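Cyclin homolog (Herpesvirus saimiri, PDB 2F2C) binds human cyclin-dependent kinase 6 as a viral D-type cyclin and may promote the cell transformation and T-cell proliferation seen in latent infection. Local coordinates at residues L159-L163 with D223-L228; S106-T110 with E148-D154; R52-T57 with L185-A191. All coordinates share one frame. Residue numbers count along the deposited sequence, not the author numbering.

Interaction 1 of 3, residues L159-L163 with D223-L228; sequences LCNAL and DLSSIL
This is helix-to-helix packing inside the C-terminal cyclin box, where the first of its five helices, 156-162, meets the fourth, 218-228. Build residues 159-162 as the last part of a helix and let Leu-163 leave it, at phi/psi -78/12, while its N still bonds to Leu-159 O (2.8 Å). Residues 223-228 are helical throughout, with Ile-227 N to Asp-223 O and Leu-228 N to Leu-224 O both at 2.8 Å. The backbones stay well apart: Leu-163 and Asp-223 have CA atoms 7.0 Å apart, Ala-162 and Ile-227 7.6 Å. No hydrogen bond crosses, so side chains do the joining.

The CA-to-CB bond of Ile-227 points toward the partner helix. With both chi angles in m, Ile-227 sets CG2 3.9 Å from Leu-159 CD2 and CD1 4.1 Å from Ala-162 CB. Leu-159, in the m,t rotamer, also reaches Leu-228 CD2 with its CD2 (4.1 Å) and Leu-224 CD2 with its CD1 (4.3 Å). Leu-224 and Leu-228 are m,t as well; their CA-to-CB bonds run sideways, yet their tips swing in. Behind them lies helix 195-208, where Cys-199 touches Leu-159 and Ala-200 touches Leu-224 and Leu-228, so the leucines join a three-helix core.

Leu-163 needs the most care. Its chi1 is m but chi2 sits between wells at 148°, and this carries CD2 to 3.8 Å from Leu-224 CD2 and 3.7 Å from Asp-223 CB.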
ATOM      1  N   LEU A 159     -15.876  -8.302  -1.150  1.00 71.86           N
ATOM      2  CA  LEU A 159     -17.200  -8.834  -0.809  1.00 71.82           C
ATOM      3  C   LEU A 159     -18.092  -8.932  -2.037  1.00 71.93           C
ATOM      4  O   LEU A 159     -18.722  -9.986  -2.248  1.00 71.87           O
ATOM      5  CB  LEU A 159     -17.895  -8.037   0.306  1.00 71.88           C
ATOM      6  CG  LEU A 159     -17.261  -8.152   1.690  1.00 71.40           C
ATOM      7  CD1 LEU A 159     -18.092  -7.410   2.705  1.00 71.86           C
ATOM      8  CD2 LEU A 159     -17.096  -9.609   2.073  1.00 70.06           C
ATOM      9  N   CYS A 160     -18.127  -7.854  -2.837  1.00 71.44           N
ATOM     10  CA  CYS A 160     -18.860  -7.844  -4.118  1.00 71.73           C
ATOM     11  C   CYS A 160     -18.502  -9.008  -5.038  1.00 71.27           C
ATOM     12  O   CYS A 160     -19.387  -9.656  -5.589  1.00 71.04           O
ATOM     13  CB  CYS A 160     -18.622  -6.541  -4.883  1.00 72.19           C
ATOM     14  SG  CYS A 160     -19.402  -5.106  -4.155  1.00 74.22           S
ATOM     15  N   ASN A 161     -17.202  -9.243  -5.216  1.00 71.12           N
ATOM     16  CA  ASN A 161     -16.718 -10.359  -6.016  1.00 71.14           C
ATOM     17  C   ASN A 161     -17.136 -11.713  -5.446  1.00 70.89           C
ATOM     18  O   ASN A 161     -17.626 -12.567  -6.179  1.00 71.21           O
ATOM     19  CB  ASN A 161     -15.200 -10.307  -6.162  1.00 71.36           C
ATOM     20  CG  ASN A 161     -14.664 -11.476  -6.949  1.00 71.71           C
ATOM     21  OD1 ASN A 161     -14.761 -11.512  -8.176  1.00 73.31           O
ATOM     22  ND2 ASN A 161     -14.117 -12.452  -6.249  1.00 72.55           N
ATOM     23  N   ALA A 162     -16.954 -11.904  -4.143  1.00 70.43           N
ATOM     24  CA  ALA A 162     -17.361 -13.145  -3.497  1.00 70.07           C
ATOM     25  C   ALA A 162     -18.886 -13.417  -3.519  1.00 70.12           C
ATOM     26  O   ALA A 162     -19.316 -14.571  -3.655  1.00 69.78           O
ATOM     27  CB  ALA A 162     -16.812 -13.199  -2.097  1.00 70.05           C
ATOM     28  N   LEU A 163     -19.711 -12.376  -3.406  1.00 70.20           N
ATOM     29  CA  LEU A 163     -21.164 -12.569  -3.556  1.00 70.46           C
ATOM     30  C   LEU A 163     -21.550 -12.682  -5.020  1.00 70.70           C
ATOM     31  O   LEU A 163     -22.735 -12.602  -5.356  1.00 70.19           O
ATOM     32  CB  LEU A 163     -21.960 -11.432  -2.932  1.00 70.46           C
ATOM     33  CG  LEU A 163     -21.739 -11.096  -1.461  1.00 71.12           C
ATOM     34  CD1 LEU A 163     -21.949  -9.597  -1.285  1.00 71.70           C
ATOM     35  CD2 LEU A 163     -22.621 -11.911  -0.526  1.00 69.86           C
ATOM     36  N   ASP A 223     -25.335 -15.516   2.597  1.00 73.42           N
ATOM     37  CA  ASP A 223     -23.984 -15.595   2.035  1.00 73.16           C
ATOM     38  C   ASP A 223     -22.940 -14.810   2.836  1.00 72.38           C
ATOM     39  O   ASP A 223     -21.886 -15.343   3.172  1.00 72.52           O
ATOM     40  CB  ASP A 223     -23.972 -15.143   0.570  1.00 73.51           C
ATOM     41  CG  ASP A 223     -24.580 -16.174  -0.368  1.00 74.65           C
ATOM     42  OD1 ASP A 223     -23.983 -16.410  -1.443  1.00 77.71           O
ATOM     43  OD2 ASP A 223     -25.642 -16.791  -0.131  1.00 74.14           O
ATOM     44  N   LEU A 224     -23.215 -13.550   3.143  1.00 71.12           N
ATOM     45  CA  LEU A 224     -22.251 -12.774   3.905  1.00 70.15           C
ATOM     46  C   LEU A 224     -21.927 -13.505   5.199  1.00 69.58           C
ATOM     47  O   LEU A 224     -20.800 -13.476   5.685  1.00 69.42           O
ATOM     48  CB  LEU A 224     -22.782 -11.372   4.185  1.00 69.95           C
ATOM     49  CG  LEU A 224     -22.829 -10.419   2.995  1.00 69.30           C
ATOM     50  CD1 LEU A 224     -23.603  -9.182   3.391  1.00 68.05           C
ATOM     51  CD2 LEU A 224     -21.423 -10.076   2.533  1.00 68.18           C
ATOM     52  N   SER A 225     -22.937 -14.175   5.733  1.00 69.21           N
ATOM     53  CA  SER A 225     -22.815 -14.965   6.943  1.00 68.79           C
ATOM     54  C   SER A 225     -21.714 -16.015   6.762  1.00 68.51           C
ATOM     55  O   SER A 225     -20.861 -16.193   7.626  1.00 68.30           O
ATOM     56  CB  SER A 225     -24.150 -15.625   7.221  1.00 68.44           C
ATOM     57  OG  SER A 225     -24.157 -16.269   8.471  1.00 70.27           O
ATOM     58  N   SER A 226     -21.715 -16.668   5.605  1.00 68.21           N
ATOM     59  CA  SER A 226     -20.720 -17.686   5.296  1.00 68.02           C
ATOM     60  C   SER A 226     -19.373 -17.099   4.891  1.00 67.96           C
ATOM     61  O   SER A 226     -18.343 -17.609   5.292  1.00 68.40           O
ATOM     62  CB  SER A 226     -21.235 -18.631   4.207  1.00 67.89           C
ATOM     63  OG  SER A 226     -22.642 -18.747   4.286  1.00 67.80           O
ATOM     64  N   ILE A 227     -19.371 -16.048   4.080  1.00 67.99           N
ATOM     65  CA  ILE A 227     -18.121 -15.381   3.692  1.00 67.65           C
ATOM     66  C   ILE A 227     -17.362 -14.869   4.918  1.00 67.46           C
ATOM     67  O   ILE A 227     -16.202 -15.191   5.109  1.00 67.46           O
ATOM     68  CB  ILE A 227     -18.398 -14.214   2.728  1.00 67.61           C
ATOM     69  CG1 ILE A 227     -19.061 -14.710   1.440  1.00 67.49           C
ATOM     70  CG2 ILE A 227     -17.123 -13.452   2.436  1.00 67.41           C
ATOM     71  CD1 ILE A 227     -18.272 -15.769   0.728  1.00 67.66           C
ATOM     72  N   LEU A 228     -18.043 -14.089   5.752  1.00 67.28           N
ATOM     73  CA  LEU A 228     -17.409 -13.440   6.885  1.00 67.01           C
ATOM     74  C   LEU A 228     -17.198 -14.390   8.056  1.00 67.26           C
ATOM     75  O   LEU A 228     -16.216 -14.239   8.792  1.00 68.05           O
ATOM     76  CB  LEU A 228     -18.197 -12.194   7.305  1.00 66.78           C
ATOM     77  CG  LEU A 228     -18.261 -11.139   6.196  1.00 66.38           C
ATOM     78  CD1 LEU A 228     -19.328 -10.142   6.453  1.00 66.28           C
ATOM     79  CD2 LEU A 228     -16.934 -10.443   6.041  1.00 66.82           C
TER

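Interaction 2 of 3, residues S106-T110 with E148-D154; sequences SKIRT and EAVLATD
Arg-109 carries this contact, salt-bridged to Asp-154 and Glu-148. Its NH1 bonds to Asp-154 OD1 at 2.8 Å, while NH2 and NE share Glu-148 OE1 at 3.0 and 3.2 Å; NH2 adds weak bonds to Asp-154 OD1 (3.4 Å) and OD2 (3.3 Å). The Arg-109 side chain, in the last part of helix 94-109, has chi1 and chi2 in m and chi3 in t; Glu-148, chi1 t and chi2 p, brings its carboxylate in.

The linker between the cyclin boxes runs extended through 148-151, then takes helical angles at 152-154, with Leu-151 N to Asp-154 OD2 at 2.7 Å. The nearest CA atoms, of Ile-108 and Glu-148, are 8.1 Å apart.

Leu-151 CD1 lies over one guanidinium face, 3.5 Å from Arg-109 NH1. The neighbouring chain, cyclin-dependent kinase 6, packs on Ile-108, Arg-109 and Glu-148, and Lys-107 NZ hydrogen-bonds to its backbone.

Two carboxylates, from either end of 148-154, balance the buried Arg-109 charge, anchoring the linker by charge rather than packing alone.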
ATOM      1  N   SER A 106      -4.393  11.387   5.108  1.00 65.09           N
ATOM      2  CA  SER A 106      -4.374  11.871   3.746  1.00 65.81           C
ATOM      3  C   SER A 106      -3.004  11.616   3.124  1.00 66.36           C
ATOM      4  O   SER A 106      -2.895  11.270   1.950  1.00 66.11           O
ATOM      5  CB  SER A 106      -4.709  13.352   3.706  1.00 65.96           C
ATOM      6  OG  SER A 106      -3.570  14.124   4.022  1.00 66.55           O
ATOM      7  N   LYS A 107      -1.963  11.761   3.932  1.00 67.05           N
ATOM      8  CA  LYS A 107      -0.622  11.490   3.485  1.00 67.62           C
ATOM      9  C   LYS A 107      -0.430  10.038   3.081  1.00 68.25           C
ATOM     10  O   LYS A 107       0.476   9.731   2.312  1.00 68.88           O
ATOM     11  CB  LYS A 107       0.392  11.874   4.559  1.00 67.55           C
ATOM     12  CG  LYS A 107       0.816  13.330   4.519  1.00 67.46           C
ATOM     13  CD  LYS A 107       1.979  13.558   5.467  1.00 67.30           C
ATOM     14  CE  LYS A 107       2.264  15.017   5.676  1.00 66.36           C
ATOM     15  NZ  LYS A 107       3.359  15.149   6.658  1.00 66.74           N
ATOM     16  N   ILE A 108      -1.267   9.135   3.580  1.00 68.98           N
ATOM     17  CA  ILE A 108      -1.063   7.702   3.271  1.00 69.37           C
ATOM     18  C   ILE A 108      -2.038   7.169   2.218  1.00 69.63           C
ATOM     19  O   ILE A 108      -1.618   6.413   1.349  1.00 69.56           O
ATOM     20  CB  ILE A 108      -1.117   6.812   4.554  1.00 69.43           C
ATOM     21  CG1 ILE A 108      -0.002   7.201   5.516  1.00 69.22           C
ATOM     22  CG2 ILE A 108      -1.040   5.320   4.195  1.00 67.55           C
ATOM     23  CD1 ILE A 108      -0.190   6.631   6.905  1.00 70.00           C
ATOM     24  N   ARG A 109      -3.319   7.547   2.301  1.00 69.20           N
ATOM     25  CA  ARG A 109      -4.328   6.933   1.446  1.00 69.60           C
ATOM     26  C   ARG A 109      -4.832   7.803   0.294  1.00 70.30           C
ATOM     27  O   ARG A 109      -5.871   7.507  -0.295  1.00 70.67           O
ATOM     28  CB  ARG A 109      -5.515   6.449   2.283  1.00 69.50           C
ATOM     29  CG  ARG A 109      -5.276   5.148   3.078  1.00 69.82           C
ATOM     30  CD  ARG A 109      -5.219   3.862   2.236  1.00 67.07           C
ATOM     31  NE  ARG A 109      -5.142   2.695   3.110  1.00 67.68           N
ATOM     32  CZ  ARG A 109      -6.045   1.712   3.159  1.00 67.52           C
ATOM     33  NH1 ARG A 109      -7.099   1.732   2.373  1.00 67.69           N
ATOM     34  NH2 ARG A 109      -5.895   0.696   3.993  1.00 67.55           N
ATOM     35  N   THR A 110      -4.103   8.862  -0.042  1.00 70.95           N
ATOM     36  CA  THR A 110      -4.555   9.801  -1.070  1.00 71.74           C
ATOM     37  C   THR A 110      -3.388  10.446  -1.838  1.00 72.03           C
ATOM     38  O   THR A 110      -2.264  10.542  -1.340  1.00 72.05           O
ATOM     39  CB  THR A 110      -5.515  10.864  -0.446  1.00 71.93           C
ATOM     40  OG1 THR A 110      -6.647  11.083  -1.304  1.00 71.42           O
ATOM     41  CG2 THR A 110      -4.847  12.233  -0.335  1.00 72.51           C
ATOM     42  N   GLU A 148      -1.050   2.281   9.313  1.00 70.39           N
ATOM     43  CA  GLU A 148      -1.984   1.529   8.473  1.00 70.24           C
ATOM     44  C   GLU A 148      -2.905   0.595   9.303  1.00 70.07           C
ATOM     45  O   GLU A 148      -2.666   0.380  10.509  1.00 69.83           O
ATOM     46  CB  GLU A 148      -1.163   0.743   7.445  1.00 70.23           C
ATOM     47  CG  GLU A 148      -1.853   0.419   6.139  1.00 71.73           C
ATOM     48  CD  GLU A 148      -2.575   1.613   5.513  1.00 73.48           C
ATOM     49  OE1 GLU A 148      -3.778   1.855   5.847  1.00 71.31           O
ATOM     50  OE2 GLU A 148      -1.942   2.287   4.658  1.00 73.21           O
ATOM     51  N   ALA A 149      -3.953   0.064   8.660  1.00 69.86           N
ATOM     52  CA  ALA A 149      -4.980  -0.795   9.303  1.00 70.22           C
ATOM     53  C   ALA A 149      -6.003  -1.328   8.304  1.00 70.32           C
ATOM     54  O   ALA A 149      -6.225  -0.732   7.262  1.00 70.82           O
ATOM     55  CB  ALA A 149      -5.717  -0.039  10.410  1.00 69.93           C
ATOM     56  N   VAL A 150      -6.647  -2.442   8.612  1.00 70.62           N
ATOM     57  CA  VAL A 150      -7.753  -2.853   7.764  1.00 71.09           C
ATOM     58  C   VAL A 150      -8.934  -1.868   7.951  1.00 71.50           C
ATOM     59  O   VAL A 150      -9.403  -1.665   9.067  1.00 71.55           O
ATOM     60  CB  VAL A 150      -8.194  -4.292   8.035  1.00 70.75           C
ATOM     61  CG1 VAL A 150      -9.502  -4.570   7.316  1.00 71.25           C
ATOM     62  CG2 VAL A 150      -7.145  -5.255   7.565  1.00 69.82           C
ATOM     63  N   LEU A 151      -9.381  -1.251   6.859  1.00 71.68           N
ATOM     64  CA  LEU A 151     -10.471  -0.279   6.907  1.00 72.07           C
ATOM     65  C   LEU A 151     -11.751  -0.914   6.432  1.00 72.38           C
ATOM     66  O   LEU A 151     -11.739  -1.647   5.436  1.00 72.59           O
ATOM     67  CB  LEU A 151     -10.178   0.890   5.976  1.00 71.90           C
ATOM     68  CG  LEU A 151      -8.867   1.586   6.243  1.00 71.90           C
ATOM     69  CD1 LEU A 151      -8.705   2.746   5.276  1.00 70.72           C
ATOM     70  CD2 LEU A 151      -8.909   2.059   7.677  1.00 72.16           C
ATOM     71  N   ALA A 152     -12.858  -0.597   7.097  1.00 72.25           N
ATOM     72  CA  ALA A 152     -14.155  -1.124   6.687  1.00 72.72           C
ATOM     73  C   ALA A 152     -14.186  -1.064   5.172  1.00 73.02           C
ATOM     74  O   ALA A 152     -14.691  -1.943   4.483  1.00 73.81           O
ATOM     75  CB  ALA A 152     -15.276  -0.293   7.267  1.00 71.94           C
ATOM     76  N   THR A 153     -13.562  -0.034   4.653  1.00 72.96           N
ATOM     77  CA  THR A 153     -13.757   0.315   3.295  1.00 72.87           C
ATOM     78  C   THR A 153     -12.955  -0.557   2.328  1.00 73.05           C
ATOM     79  O   THR A 153     -13.269  -0.605   1.141  1.00 73.34           O
ATOM     80  CB  THR A 153     -13.509   1.815   3.169  1.00 72.42           C
ATOM     81  OG1 THR A 153     -14.412   2.329   2.200  1.00 74.13           O
ATOM     82  CG2 THR A 153     -12.166   2.117   2.643  1.00 71.28           C
ATOM     83  N   ASP A 154     -11.953  -1.274   2.845  1.00 73.08           N
ATOM     84  CA  ASP A 154     -11.120  -2.159   2.031  1.00 73.02           C
ATOM     85  C   ASP A 154     -11.883  -3.426   1.640  1.00 73.00           C
ATOM     86  O   ASP A 154     -11.476  -4.146   0.713  1.00 73.60           O
ATOM     87  CB  ASP A 154      -9.863  -2.616   2.781  1.00 73.39           C
ATOM     88  CG  ASP A 154      -8.917  -1.474   3.177  1.00 75.04           C
ATOM     89  OD1 ASP A 154      -8.485  -0.665   2.308  1.00 73.62           O
ATOM     90  OD2 ASP A 154      -8.492  -1.372   4.365  1.00 77.23           O
TER

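Interaction 3 of 3, residues R52-T57 with L185-A191; sequences RTILLT and LIQPNIA
Residues 52-57 are regular helix, with Leu-56 N to Arg-52 O at 2.9 Å, and belong to helix 49-65, the first of the N-terminal cyclin box. Facing them is 185-191, the connection between helices 170-184 and 195-208 of the C-terminal box, so this is an interface between the two boxes. The loop turns extended at Gln-187 (phi/psi -75/136), then coils tightly: Ile-190 N bonds to Gln-187 O (3.1 Å) and Ala-191 N to Pro-188 O (3.2 Å). The two backbones come nearest at Leu-56 and Ile-186, whose CA atoms are 5.5 Å apart.

Ile-186, in the m,t rotamer, is the main wedge. Its CG2 lies 3.7 Å from Thr-53 CG2, 4.5 Å from Leu-56 CB and 3.4 Å from Thr-57 OG1. Leu-56, also m,t, rests CD1 3.7 Å from Leu-185 O, and Pro-188 CD stands 3.8 Å from Thr-53 OG1. Thr-53 CG2 makes a close contact with Gln-187 NE2, at 3.0 Å.

Arg-52 stretches out with chi1 to chi3 all in t and lays its guanidinium along the loop. The edge meets Gln-187 O and Pro-188 CA, 3.8 and 3.6 Å from NH1 of Arg-52, while NH2 packs 3.4 Å from Ala-191 CB. No hydrogen bond crosses to the loop; the charge is matched by a salt bridge to Asp-81. Within the helix, Thr-57, with chi1 in m, donates its OG1 to Thr-53 O at 2.8 Å.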
ATOM      1  N   ARG A  52     -16.220  12.990  20.672  1.00 69.05           N
ATOM      2  CA  ARG A  52     -15.828  12.239  19.490  1.00 68.57           C
ATOM      3  C   ARG A  52     -16.755  12.521  18.290  1.00 68.60           C
ATOM      4  O   ARG A  52     -16.269  12.843  17.196  1.00 68.46           O
ATOM      5  CB  ARG A  52     -15.771  10.744  19.801  1.00 68.55           C
ATOM      6  CG  ARG A  52     -15.110   9.896  18.719  1.00 68.45           C
ATOM      7  CD  ARG A  52     -15.071   8.429  19.064  1.00 67.88           C
ATOM      8  NE  ARG A  52     -14.613   7.589  17.962  1.00 65.79           N
ATOM      9  CZ  ARG A  52     -15.404   6.848  17.194  1.00 65.22           C
ATOM     10  NH1 ARG A  52     -16.718   6.854  17.378  1.00 64.36           N
ATOM     11  NH2 ARG A  52     -14.874   6.103  16.227  1.00 64.92           N
ATOM     12  N   THR A  53     -18.073  12.439  18.500  1.00 68.09           N
ATOM     13  CA  THR A  53     -19.037  12.595  17.402  1.00 67.94           C
ATOM     14  C   THR A  53     -18.956  13.946  16.666  1.00 67.55           C
ATOM     15  O   THR A  53     -19.094  13.997  15.437  1.00 67.54           O
ATOM     16  CB  THR A  53     -20.490  12.352  17.877  1.00 68.24           C
ATOM     17  OG1 THR A  53     -20.541  11.244  18.784  1.00 69.21           O
ATOM     18  CG2 THR A  53     -21.367  11.902  16.705  1.00 67.60           C
ATOM     19  N   ILE A  54     -18.759  15.030  17.415  1.00 66.88           N
ATOM     20  CA  ILE A  54     -18.552  16.351  16.821  1.00 66.30           C
ATOM     21  C   ILE A  54     -17.240  16.383  15.986  1.00 66.71           C
ATOM     22  O   ILE A  54     -17.238  16.794  14.822  1.00 66.56           O
ATOM     23  CB  ILE A  54     -18.601  17.442  17.927  1.00 65.79           C
ATOM     24  CG1 ILE A  54     -20.036  17.559  18.490  1.00 65.90           C
ATOM     25  CG2 ILE A  54     -18.178  18.781  17.384  1.00 65.24           C
ATOM     26  CD1 ILE A  54     -20.152  18.030  19.942  1.00 62.80           C
ATOM     27  N   LEU A  55     -16.146  15.896  16.568  1.00 66.73           N
ATOM     28  CA  LEU A  55     -14.843  15.972  15.945  1.00 66.86           C
ATOM     29  C   LEU A  55     -14.772  15.133  14.686  1.00 67.39           C
ATOM     30  O   LEU A  55     -14.157  15.533  13.695  1.00 67.77           O
ATOM     31  CB  LEU A  55     -13.781  15.515  16.922  1.00 66.64           C
ATOM     32  CG  LEU A  55     -12.398  15.287  16.342  1.00 66.77           C
ATOM     33  CD1 LEU A  55     -11.723  16.614  16.044  1.00 66.11           C
ATOM     34  CD2 LEU A  55     -11.588  14.446  17.334  1.00 67.76           C
ATOM     35  N   LEU A  56     -15.398  13.964  14.721  1.00 67.69           N
ATOM     36  CA  LEU A  56     -15.431  13.108  13.549  1.00 67.58           C
ATOM     37  C   LEU A  56     -16.354  13.676  12.476  1.00 67.90           C
ATOM     38  O   LEU A  56     -16.132  13.430  11.290  1.00 68.52           O
ATOM     39  CB  LEU A  56     -15.823  11.682  13.919  1.00 67.25           C
ATOM     40  CG  LEU A  56     -14.798  10.868  14.716  1.00 67.12           C
ATOM     41  CD1 LEU A  56     -15.295   9.433  14.841  1.00 64.92           C
ATOM     42  CD2 LEU A  56     -13.408  10.893  14.050  1.00 67.08           C
ATOM     43  N   THR A  57     -17.372  14.439  12.892  1.00 67.94           N
ATOM     44  CA  THR A  57     -18.247  15.170  11.970  1.00 67.56           C
ATOM     45  C   THR A  57     -17.451  16.238  11.237  1.00 67.58           C
ATOM     46  O   THR A  57     -17.598  16.416  10.040  1.00 67.97           O
ATOM     47  CB  THR A  57     -19.431  15.783  12.720  1.00 67.42           C
ATOM     48  OG1 THR A  57     -20.338  14.741  13.091  1.00 68.07           O
ATOM     49  CG2 THR A  57     -20.269  16.631  11.808  1.00 66.89           C
ATOM     50  N   LEU A 185     -19.447   5.662  10.332  1.00 70.14           N
ATOM     51  CA  LEU A 185     -18.253   5.671  11.200  1.00 70.10           C
ATOM     52  C   LEU A 185     -18.146   6.880  12.129  1.00 70.74           C
ATOM     53  O   LEU A 185     -17.275   6.905  12.995  1.00 70.82           O
ATOM     54  CB  LEU A 185     -16.970   5.570  10.369  1.00 69.68           C
ATOM     55  CG  LEU A 185     -16.568   4.153   9.979  1.00 69.02           C
ATOM     56  CD1 LEU A 185     -15.693   4.150   8.771  1.00 67.53           C
ATOM     57  CD2 LEU A 185     -15.878   3.458  11.116  1.00 68.32           C
ATOM     58  N   ILE A 186     -18.999   7.885  11.930  1.00 71.23           N
ATOM     59  CA  ILE A 186     -19.072   9.031  12.836  1.00 72.08           C
ATOM     60  C   ILE A 186     -19.642   8.599  14.196  1.00 72.64           C
ATOM     61  O   ILE A 186     -19.210   9.077  15.253  1.00 72.22           O
ATOM     62  CB  ILE A 186     -19.931  10.185  12.197  1.00 72.03           C
ATOM     63  CG1 ILE A 186     -19.211  10.765  10.981  1.00 72.60           C
ATOM     64  CG2 ILE A 186     -20.240  11.304  13.195  1.00 70.79           C
ATOM     65  CD1 ILE A 186     -19.889  12.006  10.368  1.00 72.36           C
ATOM     66  N   GLN A 187     -20.614   7.695  14.148  1.00 73.75           N
ATOM     67  CA  GLN A 187     -21.364   7.277  15.328  1.00 75.36           C
ATOM     68  C   GLN A 187     -20.575   6.331  16.266  1.00 76.22           C
ATOM     69  O   GLN A 187     -19.886   5.396  15.800  1.00 76.57           O
ATOM     70  CB  GLN A 187     -22.684   6.646  14.887  1.00 75.24           C
ATOM     71  CG  GLN A 187     -23.894   7.567  14.906  1.00 77.82           C
ATOM     72  CD  GLN A 187     -23.558   9.027  14.685  1.00 79.61           C
ATOM     73  OE1 GLN A 187     -23.602   9.514  13.556  1.00 81.82           O
ATOM     74  NE2 GLN A 187     -23.217   9.724  15.758  1.00 79.53           N
ATOM     75  N   PRO A 188     -20.665   6.596  17.570  1.00 76.83           N
ATOM     76  CA  PRO A 188     -19.916   5.870  18.611  1.00 77.43           C
ATOM     77  C   PRO A 188     -20.011   4.339  18.568  1.00 78.27           C
ATOM     78  O   PRO A 188     -18.989   3.651  18.641  1.00 78.84           O
ATOM     79  CB  PRO A 188     -20.548   6.375  19.909  1.00 77.67           C
ATOM     80  CG  PRO A 188     -21.839   7.094  19.481  1.00 77.50           C
ATOM     81  CD  PRO A 188     -21.504   7.665  18.144  1.00 77.27           C
ATOM     82  N   ASN A 189     -21.222   3.812  18.435  1.00 78.85           N
ATOM     83  CA  ASN A 189     -21.446   2.373  18.455  1.00 79.33           C
ATOM     84  C   ASN A 189     -20.902   1.626  17.222  1.00 79.54           C
ATOM     85  O   ASN A 189     -20.991   0.401  17.138  1.00 80.31           O
ATOM     86  CB  ASN A 189     -22.939   2.100  18.626  1.00 79.47           C
ATOM     87  CG  ASN A 189     -23.740   2.450  17.384  1.00 80.37           C
ATOM     88  OD1 ASN A 189     -23.457   3.441  16.698  1.00 82.33           O
ATOM     89  ND2 ASN A 189     -24.734   1.630  17.078  1.00 80.44           N
ATOM     90  N   ILE A 190     -20.325   2.341  16.270  1.00 79.51           N
ATOM     91  CA  ILE A 190     -19.831   1.690  15.065  1.00 79.54           C
ATOM     92  C   ILE A 190     -18.364   1.347  15.264  1.00 79.92           C
ATOM     93  O   ILE A 190     -17.834   0.428  14.638  1.00 79.86           O
ATOM     94  CB  ILE A 190     -20.071   2.605  13.807  1.00 79.40           C
ATOM     95  CG1 ILE A 190     -21.574   2.837  13.578  1.00 79.92           C
ATOM     96  CG2 ILE A 190     -19.484   2.018  12.544  1.00 78.10           C
ATOM     97  CD1 ILE A 190     -22.462   1.558  13.596  1.00 79.87           C
ATOM     98  N   ALA A 191     -17.712   2.079  16.163  1.00 80.58           N
ATOM     99  CA  ALA A 191     -16.255   1.968  16.338  1.00 80.97           C
ATOM    100  C   ALA A 191     -15.833   0.560  16.751  1.00 81.18           C
ATOM    101  O   ALA A 191     -14.742   0.101  16.393  1.00 81.70           O
ATOM    102  CB  ALA A 191     -15.765   2.987  17.360  1.00 80.97           C
TER

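Overall arrangement
Coming from the N terminus, the chain first lays down 52-57, half of interaction 3. Interaction 2 then opens at 106-110 and closes at 148-154, a loop held entirely within the longer span of interaction 3, fastening the linker back onto the N-terminal box. Interaction 1 opens next at 159-163, before 185-191 returns to close interaction 3; only then does 223-228 close interaction 1. Interactions 1 and 3 therefore cross, while 2 and 1 follow in series. Interaction 3 joins the two boxes, interaction 1 stays inside the second. Their centres are spread out: about 17 Å between 2 and 3, about 21 Å between 1 and 2, about 27 Å between 1 and 3, and none touches another.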